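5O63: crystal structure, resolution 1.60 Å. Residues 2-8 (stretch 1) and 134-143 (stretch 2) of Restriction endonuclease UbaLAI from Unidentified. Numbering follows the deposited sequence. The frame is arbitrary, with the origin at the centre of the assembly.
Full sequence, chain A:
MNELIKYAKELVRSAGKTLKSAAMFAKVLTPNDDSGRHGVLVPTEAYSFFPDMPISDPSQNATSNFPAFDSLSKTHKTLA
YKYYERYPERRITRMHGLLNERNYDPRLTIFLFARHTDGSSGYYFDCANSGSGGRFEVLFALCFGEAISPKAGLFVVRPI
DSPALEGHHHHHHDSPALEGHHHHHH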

# COMPACT_ATOMS: atom_id res chain seq x y z
N ASN A 2 -21.60 0.90 2.21
CA ASN A 2 -20.49 0.36 1.43
C ASN A 2 -19.30 0.15 2.39
O ASN A 2 -18.79 1.10 2.97
CB ASN A 2 -20.13 1.29 0.25
CG ASN A 2 -18.78 0.93 -0.46
OD1 ASN A 2 -17.91 0.27 0.09
ND2 ASN A 2 -18.63 1.39 -1.70
N GLU A 3 -18.84 -1.09 2.53
CA GLU A 3 -17.86 -1.34 3.58
C GLU A 3 -16.47 -0.79 3.21
O GLU A 3 -15.72 -0.36 4.10
CB GLU A 3 -17.82 -2.85 3.90
CG GLU A 3 -19.17 -3.40 4.43
CD GLU A 3 -19.60 -2.80 5.78
OE1 GLU A 3 -20.82 -2.83 6.12
OE2 GLU A 3 -18.70 -2.31 6.52
N LEU A 4 -16.13 -0.75 1.92
CA LEU A 4 -14.85 -0.16 1.50
C LEU A 4 -14.83 1.36 1.74
O LEU A 4 -13.84 1.92 2.23
CB LEU A 4 -14.59 -0.51 0.02
CG LEU A 4 -13.40 0.17 -0.63
CD1 LEU A 4 -12.08 -0.27 0.12
CD2 LEU A 4 -13.38 -0.19 -2.11
N ILE A 5 -15.93 2.05 1.42
CA ILE A 5 -15.95 3.50 1.65
C ILE A 5 -15.86 3.81 3.12
O ILE A 5 -15.18 4.78 3.52
CB ILE A 5 -17.24 4.19 1.12
CG1 ILE A 5 -17.34 4.09 -0.39
CG2 ILE A 5 -17.23 5.67 1.53
CD1 ILE A 5 -18.73 4.50 -0.92
N LYS A 6 -16.55 3.02 3.95
CA LYS A 6 -16.47 3.24 5.40
C LYS A 6 -15.06 3.08 5.88
O LYS A 6 -14.58 3.90 6.69
CB LYS A 6 -17.39 2.31 6.20
CG LYS A 6 -18.87 2.65 6.01
CD LYS A 6 -19.75 1.44 6.18
CE LYS A 6 -19.73 0.96 7.62
NZ LYS A 6 -20.67 -0.18 7.83
N TYR A 7 -14.41 2.01 5.45
CA TYR A 7 -12.99 1.86 5.77
C TYR A 7 -12.10 3.04 5.37
O TYR A 7 -11.29 3.54 6.15
CB TYR A 7 -12.51 0.56 5.06
CG TYR A 7 -11.01 0.41 5.14
CD1 TYR A 7 -10.42 -0.10 6.27
CD2 TYR A 7 -10.19 0.77 4.05
CE1 TYR A 7 -8.98 -0.29 6.34
CE2 TYR A 7 -8.81 0.63 4.12
CZ TYR A 7 -8.23 0.10 5.26
OH TYR A 7 -6.86 -0.04 5.27
N ALA A 8 -12.20 3.45 4.11
CA ALA A 8 -11.39 4.58 3.64
C ALA A 8 -11.66 5.84 4.42
O ALA A 8 -10.71 6.57 4.79
CB ALA A 8 -11.64 4.82 2.12
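Stretch 2 134-143: GRFEVLFALC

No hydrogen bond joins these two stretches, yet they approach closely enough that the backbone itself becomes packing surface: Leu4 CB lies 3.6 Å from the carbonyl oxygen Leu142 O. Residues 136-143 of stretch 2 form a helix that crosses helix 3-8 at 114° between N-to-C directions, with the axes 9.5 Å apart at closest approach. The contact buries 289 Å² over both sides, and the nearest CA atoms, those of Leu4 and Leu142, are 5.2 Å apart.

Leu142 carries most of the contact on its helix. Its CA-to-CB bond points toward stretch 1, and its two methyls reach different neighbours: Leu142 CD2 sits 3.4 Å from Glu3 CB, while Leu142 CD1 lies 3.9 Å from Tyr7 CB. Glu3 thus lends its aliphatic base to the contact, whereas its carboxylate leads away to a salt bridge with Lys6 (Lys6 NZ to Glu3 OE1, 3.2 Å).

One turn earlier, Leu139 starts sideways but its end comes nearer, bringing Leu139 CD2 within 3.6 Å of Tyr7 CE1. Further back, at the N-cap position, Arg135 meets the edge of the same ring, with Arg135 NH2 4.3 Å from Tyr7 CE1. The tyrosine therefore spans Leu142, Leu139 and Arg135. The rule: a charged residue can pack through CB while its carboxylate pairs within its own helix.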

# COMPACT_ATOMS: atom_id res chain seq x y z
N GLY A 134 -5.50 -11.64 13.29
CA GLY A 134 -5.08 -10.91 12.10
C GLY A 134 -6.23 -10.31 11.33
O GLY A 134 -7.39 -10.68 11.54
N ARG A 135 -5.92 -9.39 10.42
CA ARG A 135 -6.95 -8.65 9.73
C ARG A 135 -7.05 -8.98 8.25
O ARG A 135 -7.80 -8.32 7.55
CB ARG A 135 -6.70 -7.15 9.93
CG ARG A 135 -6.99 -6.73 11.41
CD ARG A 135 -6.46 -5.34 11.73
NE ARG A 135 -7.07 -4.27 10.95
CZ ARG A 135 -6.40 -3.50 10.08
NH1 ARG A 135 -5.09 -3.69 9.82
NH2 ARG A 135 -7.04 -2.53 9.46
N PHE A 136 -6.34 -10.01 7.77
CA PHE A 136 -6.31 -10.25 6.34
C PHE A 136 -7.71 -10.48 5.77
O PHE A 136 -8.06 -9.90 4.77
CB PHE A 136 -5.43 -11.48 5.97
CG PHE A 136 -5.37 -11.70 4.48
CD1 PHE A 136 -4.34 -11.15 3.73
CD2 PHE A 136 -6.36 -12.47 3.84
CE1 PHE A 136 -4.30 -11.31 2.33
CE2 PHE A 136 -6.34 -12.61 2.46
CZ PHE A 136 -5.36 -12.05 1.72
N GLU A 137 -8.51 -11.34 6.39
CA GLU A 137 -9.75 -11.74 5.77
C GLU A 137 -10.71 -10.55 5.65
O GLU A 137 -11.30 -10.36 4.55
CB GLU A 137 -10.41 -12.85 6.56
CG GLU A 137 -9.65 -14.11 6.63
CD GLU A 137 -10.35 -15.04 7.59
OE1 GLU A 137 -9.78 -15.32 8.67
OE2 GLU A 137 -11.51 -15.41 7.29
N VAL A 138 -10.85 -9.76 6.72
CA VAL A 138 -11.77 -8.63 6.66
C VAL A 138 -11.28 -7.63 5.59
O VAL A 138 -12.06 -7.19 4.76
CB VAL A 138 -11.96 -7.96 8.05
CG1 VAL A 138 -12.71 -6.63 7.93
CG2 VAL A 138 -12.78 -8.86 8.92
N LEU A 139 -9.98 -7.31 5.58
CA LEU A 139 -9.49 -6.36 4.60
C LEU A 139 -9.54 -6.88 3.18
O LEU A 139 -9.91 -6.14 2.25
CB LEU A 139 -8.05 -5.96 4.93
CG LEU A 139 -7.95 -5.17 6.25
CD1 LEU A 139 -6.48 -4.87 6.51
CD2 LEU A 139 -8.80 -3.89 6.25
N PHE A 140 -9.20 -8.15 2.99
CA PHE A 140 -9.28 -8.72 1.66
C PHE A 140 -10.73 -8.64 1.11
O PHE A 140 -10.95 -8.25 -0.08
CB PHE A 140 -8.77 -10.15 1.66
CG PHE A 140 -8.75 -10.77 0.26
CD1 PHE A 140 -9.87 -11.47 -0.18
CD2 PHE A 140 -7.71 -10.54 -0.63
CE1 PHE A 140 -9.91 -11.98 -1.47
CE2 PHE A 140 -7.74 -11.04 -1.92
CZ PHE A 140 -8.86 -11.76 -2.34
N ALA A 141 -11.67 -9.02 1.94
CA ALA A 141 -13.08 -8.95 1.51
C ALA A 141 -13.48 -7.50 1.09
O ALA A 141 -14.25 -7.31 0.13
CB ALA A 141 -14.00 -9.45 2.65
N LEU A 142 -13.05 -6.49 1.87
CA LEU A 142 -13.40 -5.11 1.51
C LEU A 142 -12.74 -4.64 0.23
O LEU A 142 -13.35 -3.88 -0.50
CB LEU A 142 -13.01 -4.09 2.58
CG LEU A 142 -13.28 -4.33 4.03
CD1 LEU A 142 -12.53 -3.31 4.85
CD2 LEU A 142 -14.70 -4.11 4.12
N CYS A 143 -11.48 -5.04 -0.02
CA CYS A 143 -10.78 -4.55 -1.19
C CYS A 143 -11.13 -5.30 -2.46
O CYS A 143 -11.09 -4.72 -3.55
CB CYS A 143 -9.27 -4.69 -1.00
SG CYS A 143 -8.68 -3.58 0.35